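Local coordinates for Non-fluorescent flavoprotein (Photobacterium phosphoreum, PDB 1FVP), which binds flavin mononucleotide carrying a covalently attached myristate, two per subunit, as a homodimeric, non-fluorescent relative of bacterial luciferase, at residues H131-K142 / I169-C180; K142-E150 / C200-K209. All coordinates share one frame; numbering follows the deposited sequence.

Contact 1 of 2, residues H131-K142 / I169-C180; sequences HVNVNEAETVAK and IQSNVTGSYKDC. With FMA (6-(3-tetradecanoic acid) flavine mononucleotide), chain D.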
loop_
_atom_site.group_PDB
_atom_site.type_symbol
_atom_site.label_atom_id
_atom_site.label_comp_id
_atom_site.label_asym_id
_atom_site.label_seq_id
_atom_site.Cartn_x
_atom_site.Cartn_y
_atom_site.Cartn_z
ATOM N N HIS A 131 -0.594 2.895 17.725
ATOM C CA HIS A 131 0.567 3.727 17.966
ATOM C C HIS A 131 1.319 3.295 19.215
ATOM O O HIS A 131 1.219 4.046 20.205
ATOM C CB HIS A 131 0.169 5.226 18.197
ATOM C CG HIS A 131 0.747 6.067 17.120
ATOM N ND1 HIS A 131 0.078 6.860 16.237
ATOM C CD2 HIS A 131 2.067 6.163 16.787
ATOM C CE1 HIS A 131 0.965 7.425 15.420
ATOM N NE2 HIS A 131 2.168 7.016 15.714
ATOM N N VAL A 132 2.019 2.192 19.234
ATOM C CA VAL A 132 2.770 1.755 20.423
ATOM C C VAL A 132 3.852 2.735 20.869
ATOM O O VAL A 132 4.437 3.513 20.084
ATOM C CB VAL A 132 3.391 0.372 20.116
ATOM C CG1 VAL A 132 4.525 -0.021 21.032
ATOM C CG2 VAL A 132 2.315 -0.702 20.158
ATOM N N ASN A 133 4.141 2.657 22.158
ATOM C CA ASN A 133 5.190 3.466 22.821
ATOM C C ASN A 133 5.424 2.789 24.175
ATOM O O ASN A 133 4.606 3.063 25.043
ATOM C CB ASN A 133 4.840 4.932 22.948
ATOM C CG ASN A 133 5.904 5.712 23.685
ATOM O OD1 ASN A 133 6.448 5.193 24.648
ATOM N ND2 ASN A 133 6.230 6.925 23.264
ATOM N N VAL A 134 6.462 2.005 24.274
ATOM C CA VAL A 134 6.768 1.264 25.504
ATOM C C VAL A 134 7.893 1.841 26.340
ATOM O O VAL A 134 9.050 1.897 25.885
ATOM C CB VAL A 134 7.048 -0.206 25.083
ATOM C CG1 VAL A 134 7.999 -0.970 25.990
ATOM C CG2 VAL A 134 5.751 -0.980 24.922
ATOM N N ASN A 135 7.599 2.189 27.573
ATOM C CA ASN A 135 8.655 2.738 28.477
ATOM C C ASN A 135 8.290 2.291 29.880
ATOM O O ASN A 135 7.172 2.605 30.352
ATOM C CB ASN A 135 8.755 4.196 28.136
ATOM C CG ASN A 135 9.249 5.116 29.217
ATOM O OD1 ASN A 135 10.284 4.905 29.865
ATOM N ND2 ASN A 135 8.455 6.173 29.396
ATOM N N GLU A 136 9.194 1.560 30.518
ATOM C CA GLU A 136 9.007 1.003 31.866
ATOM C C GLU A 136 8.388 2.026 32.814
ATOM O O GLU A 136 7.700 1.672 33.787
ATOM C CB GLU A 136 10.232 0.420 32.527
ATOM C CG GLU A 136 10.925 -0.836 32.057
ATOM C CD GLU A 136 10.274 -2.182 32.079
ATOM O OE1 GLU A 136 10.079 -2.883 33.075
ATOM O OE2 GLU A 136 9.943 -2.560 30.916
ATOM N N ALA A 137 8.663 3.272 32.494
ATOM C CA ALA A 137 8.156 4.440 33.223
ATOM C C ALA A 137 6.808 4.787 32.575
ATOM O O ALA A 137 6.731 5.335 31.469
ATOM C CB ALA A 137 9.112 5.619 33.145
ATOM N N GLU A 138 5.772 4.414 33.292
ATOM C CA GLU A 138 4.404 4.638 32.856
ATOM C C GLU A 138 4.279 5.889 31.995
ATOM O O GLU A 138 4.128 5.855 30.768
ATOM C CB GLU A 138 3.461 4.804 34.054
ATOM C CG GLU A 138 3.232 3.624 35.000
ATOM C CD GLU A 138 3.379 2.276 34.330
ATOM O OE1 GLU A 138 2.677 1.867 33.409
ATOM O OE2 GLU A 138 4.361 1.650 34.808
ATOM N N THR A 139 4.354 7.001 32.672
ATOM C CA THR A 139 4.204 8.376 32.292
ATOM C C THR A 139 5.086 9.079 31.292
ATOM O O THR A 139 4.631 10.126 30.758
ATOM C CB THR A 139 4.243 9.234 33.651
ATOM O OG1 THR A 139 4.173 8.237 34.715
ATOM C CG2 THR A 139 3.118 10.253 33.704
ATOM N N VAL A 140 6.290 8.607 31.065
ATOM C CA VAL A 140 7.209 9.261 30.100
ATOM C C VAL A 140 6.668 8.950 28.706
ATOM O O VAL A 140 6.557 9.815 27.826
ATOM C CB VAL A 140 8.631 8.833 30.459
ATOM C CG1 VAL A 140 9.696 9.155 29.435
ATOM C CG2 VAL A 140 9.029 9.376 31.821
ATOM N N ALA A 141 6.280 7.701 28.552
ATOM C CA ALA A 141 5.717 7.057 27.376
ATOM C C ALA A 141 4.488 7.765 26.805
ATOM O O ALA A 141 4.367 7.888 25.580
ATOM C CB ALA A 141 5.344 5.618 27.739
ATOM N N LYS A 142 3.620 8.174 27.695
ATOM C CA LYS A 142 2.385 8.884 27.415
ATOM C C LYS A 142 2.632 10.350 27.079
ATOM O O LYS A 142 1.919 10.973 26.268
ATOM C CB LYS A 142 1.452 8.819 28.621
ATOM C CG LYS A 142 0.632 7.530 28.697
ATOM C CD LYS A 142 -0.555 7.645 29.629
ATOM C CE LYS A 142 -1.271 8.982 29.533
ATOM N NZ LYS A 142 -2.489 9.000 30.397
ATOM N N ILE A 169 -4.795 8.449 23.085
ATOM C CA ILE A 169 -3.651 7.804 23.742
ATOM C C ILE A 169 -4.130 6.623 24.594
ATOM O O ILE A 169 -3.554 5.529 24.514
ATOM C CB ILE A 169 -2.770 8.775 24.578
ATOM C CG1 ILE A 169 -2.320 10.005 23.772
ATOM C CG2 ILE A 169 -1.542 8.007 25.173
ATOM C CD1 ILE A 169 -1.744 11.151 24.664
ATOM N N GLN A 170 -5.164 6.902 25.368
ATOM C CA GLN A 170 -5.767 5.891 26.249
ATOM C C GLN A 170 -6.231 4.697 25.405
ATOM O O GLN A 170 -6.253 3.559 25.916
ATOM C CB GLN A 170 -6.900 6.443 27.087
ATOM C CG GLN A 170 -6.515 7.387 28.193
ATOM C CD GLN A 170 -5.835 6.720 29.370
ATOM O OE1 GLN A 170 -6.267 5.666 29.854
ATOM N NE2 GLN A 170 -4.755 7.368 29.817
ATOM N N SER A 171 -6.587 4.968 24.162
ATOM C CA SER A 171 -7.044 3.934 23.226
ATOM C C SER A 171 -5.808 3.212 22.661
ATOM O O SER A 171 -5.825 1.982 22.484
ATOM C CB SER A 171 -7.876 4.474 22.088
ATOM O OG SER A 171 -9.087 5.081 22.456
ATOM N N ASN A 172 -4.790 4.024 22.409
ATOM C CA ASN A 172 -3.510 3.527 21.865
ATOM C C ASN A 172 -2.769 2.704 22.916
ATOM O O ASN A 172 -3.221 2.630 24.070
ATOM C CB ASN A 172 -2.756 4.659 21.185
ATOM C CG ASN A 172 -3.314 4.931 19.796
ATOM O OD1 ASN A 172 -2.802 4.354 18.829
ATOM N ND2 ASN A 172 -4.328 5.772 19.630
ATOM N N VAL A 173 -1.666 2.103 22.509
ATOM C CA VAL A 173 -0.797 1.210 23.284
ATOM C C VAL A 173 0.474 1.797 23.874
ATOM O O VAL A 173 1.425 2.136 23.144
ATOM C CB VAL A 173 -0.491 0.041 22.305
ATOM C CG1 VAL A 173 0.329 -1.048 22.943
ATOM C CG2 VAL A 173 -1.773 -0.525 21.734
ATOM N N THR A 174 0.549 1.909 25.194
ATOM C CA THR A 174 1.678 2.467 25.933
ATOM C C THR A 174 1.869 1.931 27.353
ATOM O O THR A 174 1.009 1.328 28.010
ATOM C CB THR A 174 1.536 4.047 26.005
ATOM O OG1 THR A 174 0.735 4.273 27.211
ATOM C CG2 THR A 174 0.876 4.745 24.825
ATOM N N GLY A 175 3.048 2.188 27.893
ATOM C CA GLY A 175 3.474 1.781 29.232
ATOM C C GLY A 175 4.588 0.738 29.141
ATOM O O GLY A 175 5.215 0.603 28.077
ATOM N N SER A 176 4.818 0.024 30.222
ATOM C CA SER A 176 5.838 -1.031 30.287
ATOM C C SER A 176 5.540 -2.113 29.257
ATOM O O SER A 176 4.522 -2.017 28.565
ATOM C CB SER A 176 5.800 -1.705 31.651
ATOM O OG SER A 176 4.776 -2.692 31.732
ATOM N N TYR A 177 6.361 -3.143 29.220
ATOM C CA TYR A 177 6.106 -4.238 28.246
ATOM C C TYR A 177 4.848 -5.009 28.616
ATOM O O TYR A 177 3.812 -4.832 27.957
ATOM C CB TYR A 177 7.314 -5.115 28.029
ATOM C CG TYR A 177 7.343 -6.124 26.913
ATOM C CD1 TYR A 177 7.417 -5.763 25.564
ATOM C CD2 TYR A 177 7.371 -7.491 27.215
ATOM C CE1 TYR A 177 7.479 -6.723 24.552
ATOM C CE2 TYR A 177 7.440 -8.461 26.223
ATOM C CZ TYR A 177 7.485 -8.071 24.893
ATOM O OH TYR A 177 7.547 -9.065 23.957
ATOM N N LYS A 178 4.883 -5.838 29.619
ATOM C CA LYS A 178 3.771 -6.663 30.083
ATOM C C LYS A 178 2.399 -6.026 30.059
ATOM O O LYS A 178 1.418 -6.730 29.739
ATOM C CB LYS A 178 4.051 -7.220 31.491
ATOM C CG LYS A 178 5.476 -7.791 31.645
ATOM C CD LYS A 178 5.875 -8.661 30.456
ATOM C CE LYS A 178 7.331 -9.070 30.477
ATOM N NZ LYS A 178 7.564 -10.037 31.584
ATOM N N ASP A 179 2.284 -4.756 30.370
ATOM C CA ASP A 179 0.980 -4.055 30.408
ATOM C C ASP A 179 0.589 -3.640 28.999
ATOM O O ASP A 179 -0.561 -3.280 28.780
ATOM C CB ASP A 179 0.979 -2.938 31.436
ATOM C CG ASP A 179 -0.351 -2.319 31.783
ATOM O OD1 ASP A 179 -1.361 -2.360 31.051
ATOM O OD2 ASP A 179 -0.391 -1.720 32.897
ATOM N N CYS A 180 1.536 -3.682 28.095
ATOM C CA CYS A 180 1.339 -3.358 26.675
ATOM C C CYS A 180 0.775 -4.610 25.993
ATOM O O CYS A 180 -0.209 -4.533 25.245
ATOM C CB CYS A 180 2.618 -2.876 26.009
ATOM S SG CYS A 180 2.763 -1.083 26.198
HETATM N N1 FMA D . -5.364 -15.702 21.321
HETATM C C2 FMA D . -5.229 -16.148 20.072
HETATM O O2 FMA D . -6.007 -16.724 19.409
HETATM N N3 FMA D . -3.971 -15.921 19.372
HETATM C C4 FMA D . -2.952 -15.275 19.970
HETATM O O4 FMA D . -1.922 -15.116 19.350
HETATM C C4A FMA D . -3.117 -14.809 21.312
HETATM N N5 FMA D . -2.191 -14.173 21.984
HETATM C C5A FMA D . -2.285 -13.717 23.243
HETATM C C6 FMA D . -1.244 -13.046 23.879
HETATM C C7 FMA D . -1.439 -12.617 25.168
HETATM C C7M FMA D . -0.346 -11.844 25.987
HETATM C C8 FMA D . -2.681 -12.852 25.866
HETATM C C8M FMA D . -2.937 -12.406 27.269
HETATM C C9 FMA D . -3.689 -13.523 25.206
HETATM C C9A FMA D . -3.562 -13.965 23.922
HETATM N N10 FMA D . -4.540 -14.637 23.202
HETATM C C10 FMA D . -4.428 -15.090 21.954
HETATM C C1B FMA D . -5.893 -14.917 23.861
HETATM C C2B FMA D . -7.113 -15.024 22.849
HETATM O O2B FMA D . -8.038 -14.128 23.437
HETATM C C3B FMA D . -7.595 -16.456 22.793
HETATM O "O3'" FMA D . -6.604 -17.342 23.205
HETATM C C4B FMA D . -8.134 -16.921 21.436
HETATM O "O4'" FMA D . -9.245 -16.062 20.993
HETATM C C5B FMA D . -8.668 -18.377 21.531
HETATM O "O5'" FMA D . -10.156 -18.314 21.104
HETATM P P FMA D . -11.416 -18.902 21.855
HETATM O O1P FMA D . -11.129 -20.437 21.706
HETATM O O2P FMA D . -11.359 -18.455 23.233
HETATM O O3P FMA D . -12.547 -18.374 21.263
HETATM C "C1'" FMA D . 2.190 -14.013 23.030
HETATM O "O1'" FMA D . 2.448 -13.455 24.164
HETATM O "O2'" FMA D . 2.972 -14.862 22.590
HETATM C "C2'" FMA D . 0.726 -14.106 22.755
HETATM C "C3'" FMA D . -0.011 -12.807 23.112
HETATM C "C4'" FMA D . -0.150 -11.991 21.863
HETATM C "C5'" FMA D . 0.867 -10.923 21.539
HETATM C "C6'" FMA D . 0.248 -9.627 21.076
HETATM C "C7'" FMA D . 1.172 -8.828 20.167
HETATM C "C8'" FMA D . 1.577 -7.499 20.646
HETATM C "C9'" FMA D . 0.767 -6.274 20.255
HETATM C C11 FMA D . 1.063 -5.068 21.092
HETATM C C12 FMA D . 2.431 -4.734 21.561
HETATM C C13 FMA D . 2.679 -3.453 22.286
HETATM C C14 FMA D . 4.090 -3.152 22.679
HETATM C C15 FMA D . 4.852 -4.312 23.254
#

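Contact 2 of 2, residues K142-E150 / C200-K209; sequences KEELKLYIE and CFESMQDQNK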
loop_
_atom_site.group_PDB
_atom_site.type_symbol
_atom_site.label_atom_id
_atom_site.label_comp_id
_atom_site.label_asym_id
_atom_site.label_seq_id
_atom_site.Cartn_x
_atom_site.Cartn_y
_atom_site.Cartn_z
ATOM N N LYS A 142 3.620 8.174 27.695
ATOM C CA LYS A 142 2.385 8.884 27.415
ATOM C C LYS A 142 2.632 10.350 27.079
ATOM O O LYS A 142 1.919 10.973 26.268
ATOM C CB LYS A 142 1.452 8.819 28.621
ATOM C CG LYS A 142 0.632 7.530 28.697
ATOM C CD LYS A 142 -0.555 7.645 29.629
ATOM C CE LYS A 142 -1.271 8.982 29.533
ATOM N NZ LYS A 142 -2.489 9.000 30.397
ATOM N N GLU A 143 3.639 10.923 27.738
ATOM C CA GLU A 143 3.954 12.335 27.463
ATOM C C GLU A 143 4.819 12.361 26.210
ATOM O O GLU A 143 5.065 13.467 25.718
ATOM C CB GLU A 143 4.569 13.161 28.570
ATOM C CG GLU A 143 3.639 13.813 29.597
ATOM C CD GLU A 143 2.817 12.931 30.496
ATOM O OE1 GLU A 143 3.114 12.425 31.573
ATOM O OE2 GLU A 143 1.657 12.724 30.040
ATOM N N GLU A 144 5.212 11.200 25.716
ATOM C CA GLU A 144 6.038 11.114 24.503
ATOM C C GLU A 144 5.134 10.914 23.291
ATOM O O GLU A 144 5.407 11.471 22.214
ATOM C CB GLU A 144 7.089 10.014 24.498
ATOM C CG GLU A 144 8.447 10.328 23.916
ATOM C CD GLU A 144 9.493 9.297 23.684
ATOM O OE1 GLU A 144 9.665 8.262 24.300
ATOM O OE2 GLU A 144 10.281 9.580 22.747
ATOM N N LEU A 145 4.072 10.153 23.475
ATOM C CA LEU A 145 3.110 9.869 22.392
ATOM C C LEU A 145 2.205 11.081 22.188
ATOM O O LEU A 145 1.654 11.249 21.088
ATOM C CB LEU A 145 2.431 8.543 22.658
ATOM C CG LEU A 145 1.344 8.004 21.768
ATOM C CD1 LEU A 145 1.906 7.213 20.602
ATOM C CD2 LEU A 145 0.454 7.078 22.595
ATOM N N LYS A 146 2.103 11.909 23.220
ATOM C CA LYS A 146 1.283 13.129 23.190
ATOM C C LYS A 146 2.009 14.246 22.442
ATOM O O LYS A 146 1.586 15.418 22.443
ATOM C CB LYS A 146 0.830 13.629 24.551
ATOM C CG LYS A 146 -0.249 14.710 24.504
ATOM C CD LYS A 146 -0.668 15.202 25.874
ATOM C CE LYS A 146 -1.395 14.142 26.681
ATOM N NZ LYS A 146 -1.993 14.689 27.926
ATOM N N LEU A 147 3.095 13.852 21.807
ATOM C CA LEU A 147 3.908 14.774 21.018
ATOM C C LEU A 147 3.854 14.345 19.563
ATOM O O LEU A 147 3.938 15.197 18.659
ATOM C CB LEU A 147 5.284 14.930 21.654
ATOM C CG LEU A 147 5.555 16.369 22.121
ATOM C CD1 LEU A 147 5.050 16.554 23.538
ATOM C CD2 LEU A 147 7.044 16.658 22.018
ATOM N N TYR A 148 3.693 13.046 19.349
ATOM C CA TYR A 148 3.602 12.513 17.970
ATOM C C TYR A 148 2.265 12.945 17.356
ATOM O O TYR A 148 2.165 13.225 16.154
ATOM C CB TYR A 148 3.769 10.997 17.962
ATOM C CG TYR A 148 4.198 10.456 16.621
ATOM C CD1 TYR A 148 5.530 10.617 16.222
ATOM C CD2 TYR A 148 3.323 9.806 15.753
ATOM C CE1 TYR A 148 5.971 10.125 14.995
ATOM C CE2 TYR A 148 3.753 9.309 14.523
ATOM C CZ TYR A 148 5.076 9.470 14.140
ATOM O OH TYR A 148 5.523 8.996 12.937
ATOM N N ILE A 149 1.249 13.005 18.204
ATOM C CA ILE A 149 -0.115 13.394 17.924
ATOM C C ILE A 149 -0.325 14.915 17.915
ATOM O O ILE A 149 -0.760 15.479 16.907
ATOM C CB ILE A 149 -1.159 12.837 18.964
ATOM C CG1 ILE A 149 -0.841 11.417 19.407
ATOM C CG2 ILE A 149 -2.581 13.017 18.359
ATOM C CD1 ILE A 149 -1.093 10.291 18.381
ATOM N N GLU A 150 -0.046 15.546 19.042
ATOM C CA GLU A 150 -0.206 16.995 19.175
ATOM C C GLU A 150 0.294 17.738 17.944
ATOM O O GLU A 150 -0.193 18.855 17.668
ATOM C CB GLU A 150 0.433 17.607 20.417
ATOM C CG GLU A 150 -0.523 18.233 21.423
ATOM C CD GLU A 150 -0.002 18.467 22.807
ATOM O OE1 GLU A 150 0.241 17.556 23.585
ATOM O OE2 GLU A 150 0.126 19.691 23.041
ATOM N N CYS A 200 2.358 1.243 14.875
ATOM C CA CYS A 200 3.385 2.271 14.690
ATOM C C CYS A 200 4.283 2.404 15.907
ATOM O O CYS A 200 3.726 2.839 16.937
ATOM C CB CYS A 200 2.716 3.647 14.500
ATOM S SG CYS A 200 3.893 4.978 14.108
ATOM N N PHE A 201 5.561 2.114 15.826
ATOM C CA PHE A 201 6.433 2.270 17.014
ATOM C C PHE A 201 7.256 3.546 16.818
ATOM O O PHE A 201 8.414 3.572 17.265
ATOM C CB PHE A 201 7.372 1.113 17.199
ATOM C CG PHE A 201 6.962 -0.301 17.346
ATOM C CD1 PHE A 201 6.436 -0.757 18.551
ATOM C CD2 PHE A 201 7.146 -1.216 16.309
ATOM C CE1 PHE A 201 6.046 -2.074 18.727
ATOM C CE2 PHE A 201 6.775 -2.549 16.444
ATOM C CZ PHE A 201 6.223 -2.964 17.667
ATOM N N GLU A 202 6.714 4.540 16.163
ATOM C CA GLU A 202 7.456 5.761 15.863
ATOM C C GLU A 202 7.299 6.884 16.853
ATOM O O GLU A 202 7.771 7.998 16.516
ATOM C CB GLU A 202 7.087 6.382 14.516
ATOM C CG GLU A 202 7.337 5.754 13.174
ATOM C CD GLU A 202 8.626 5.000 13.039
ATOM O OE1 GLU A 202 8.798 3.842 13.377
ATOM O OE2 GLU A 202 9.503 5.715 12.519
ATOM N N SER A 203 6.658 6.667 17.970
ATOM C CA SER A 203 6.541 7.834 18.900
ATOM C C SER A 203 7.835 7.788 19.694
ATOM O O SER A 203 8.321 8.811 20.171
ATOM C CB SER A 203 5.285 7.747 19.705
ATOM O OG SER A 203 4.735 6.427 19.677
ATOM N N MET A 204 8.371 6.594 19.768
ATOM C CA MET A 204 9.565 6.129 20.442
ATOM C C MET A 204 10.877 6.647 19.859
ATOM O O MET A 204 11.409 6.072 18.898
ATOM C CB MET A 204 9.678 4.595 20.437
ATOM C CG MET A 204 8.570 3.935 21.216
ATOM S SD MET A 204 9.253 2.337 21.749
ATOM C CE MET A 204 8.615 1.228 20.501
ATOM N N GLN A 205 11.356 7.666 20.538
ATOM C CA GLN A 205 12.591 8.352 20.183
ATOM C C GLN A 205 13.836 7.519 20.453
ATOM O O GLN A 205 14.717 7.483 19.578
ATOM C CB GLN A 205 12.737 9.720 20.860
ATOM C CG GLN A 205 11.857 10.833 20.313
ATOM C CD GLN A 205 12.008 12.113 21.112
ATOM O OE1 GLN A 205 13.110 12.520 21.500
ATOM N NE2 GLN A 205 10.883 12.777 21.385
ATOM N N ASP A 206 13.937 6.913 21.595
ATOM C CA ASP A 206 15.159 6.140 21.932
ATOM C C ASP A 206 15.311 4.920 21.041
ATOM O O ASP A 206 15.021 3.796 21.493
ATOM C CB ASP A 206 15.163 5.878 23.434
ATOM C CG ASP A 206 16.342 5.046 23.888
ATOM O OD1 ASP A 206 17.158 4.572 23.075
ATOM O OD2 ASP A 206 16.419 4.880 25.128
ATOM N N GLN A 207 15.795 5.112 19.830
ATOM C CA GLN A 207 15.952 4.013 18.876
ATOM C C GLN A 207 16.237 2.708 19.580
ATOM O O GLN A 207 15.397 1.786 19.457
ATOM C CB GLN A 207 16.887 4.308 17.726
ATOM C CG GLN A 207 16.145 4.501 16.414
ATOM C CD GLN A 207 15.144 5.622 16.449
ATOM O OE1 GLN A 207 15.438 6.796 16.231
ATOM N NE2 GLN A 207 13.890 5.299 16.741
ATOM N N ASN A 208 17.299 2.579 20.340
ATOM C CA ASN A 208 17.629 1.331 21.039
ATOM C C ASN A 208 16.452 0.737 21.796
ATOM O O ASN A 208 16.414 -0.517 21.851
ATOM C CB ASN A 208 18.893 1.415 21.896
ATOM C CG ASN A 208 20.049 0.926 21.011
ATOM O OD1 ASN A 208 20.164 -0.291 20.766
ATOM N ND2 ASN A 208 20.805 1.920 20.549
ATOM N N LYS A 209 15.599 1.586 22.335
ATOM C CA LYS A 209 14.429 1.045 23.057
ATOM C C LYS A 209 13.687 0.243 21.974
ATOM O O LYS A 209 13.683 -0.981 22.073
ATOM C CB LYS A 209 13.421 2.010 23.609
ATOM C CG LYS A 209 12.614 1.483 24.783
ATOM C CD LYS A 209 12.047 2.639 25.600
ATOM C CE LYS A 209 11.239 3.636 24.809
ATOM N NZ LYS A 209 10.783 4.793 25.638
#

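Contact 1 of 2, residues H131-K142 / I169-C180
V132 and V134 meet V173 and C180 around the fatty-acid tail of a bound flavin, and this apolar side is the tightly packed part of the contact. V132 CG2 lies 3.4 Å from V173 CG1. Both methyls also touch the tail carbon C13. With CG1 opposite the backbone N (chi1 -176°), V173 directs it to V132 CG2 and the tail. Two residues on, V134 CG2 approaches C180 SG and the tail carbon C14. The tail's last carbon, C15, comes obliquely to the Y177 ring, 3.7 Å from Y177 CD1.

The backbones run parallel, with N133 bridged to T174 and V134 to G175. N135 N donates to G175 O over 2.9 Å. The bonds N133 N to V173 O and G175 N to N133 O are weak. At the buried end, H131 N donates in the carbonyl plane to N172 OD1 over 2.9 Å. N172 ND2 is held in turn by W96 O and I168 O.

Helix 138-155 packs over the N133 and T174 face. The loose side is at the turn, where the exposed E136 and E138 only skirt S176 and G175, and at the partly exposed K142. The K142 chain runs at about a right angle to T174, with K142 CG 3.6 Å from T174 OG1.

The end of strand 126-134 pairs in parallel with the short strand 174-175. The apolar face of this pair forms part of the binding pocket for the myristate of the flavin.

Contact 2 of 2, residues K142-E150 / C200-K209
E144, L145 and Y148 of helix 138-155 pack on the loop that leads from strand 195-199 into helix 207-227. This is a beta-to-alpha loop of the beta/alpha fold of the bacterial luciferase family, covered by a helix.

The polar bonds across the contact gather on E144. Its chain is extended beyond CG, which carries the carboxylate out to the loop. Q205 N donates to E144 OE2 over 3.1 Å with an N-H...O angle of 151°. The donor meets the syn side of the carboxylate, 33° out of its plane. The same oxygen lies close to the aliphatic part of Q205. E144 OE1 faces K209 NZ in a long salt bridge of 3.9 Å. K209 stands in the first turn of helix 207-227, where D206 is the N-cap and its OD1 accepts weakly from K209 N. The E202 carboxylate turns to T31, whose OG1 is hydrogen-bonded to E202 OE1.

The van der Waals packing lies deeper. L145 reaches S203 with CD1, and Y148 CB lies 4.0 Å from S203 CB. The Y148 ring takes the backbone of E202 and S203 over one face. At its hydroxyl end, Y148 OH lies 3.4 Å from E202 CB.

The sulfur contact is oblique: C200 SG stands 5.2 Å from the centroid of the Y148 ring, 46° off its normal.

In the fold
The two contacts adjoin, with centres about 10 Å apart, and share K142 on helix 138-155. Contact 1 joins strand 126-134 and the start of that helix to strand 174-175. Contact 2 joins the next turns of the helix to the loop before helix 207-227. H131 lies between them, its ring meeting that of Y148. Contact 1 is partly buried and ranges from a face lining the fatty chain to exposed glutamates, with main-chain bonds between strands. Contact 2 is more buried overall and has no strand pairing; it combines aromatic packing with a carboxylate bonded to a backbone N-H and more distantly paired with a lysine. Contact 1 supplies residues of the tail's pocket; the Y148 side chain of contact 2 is about 6 Å from a bound flavin.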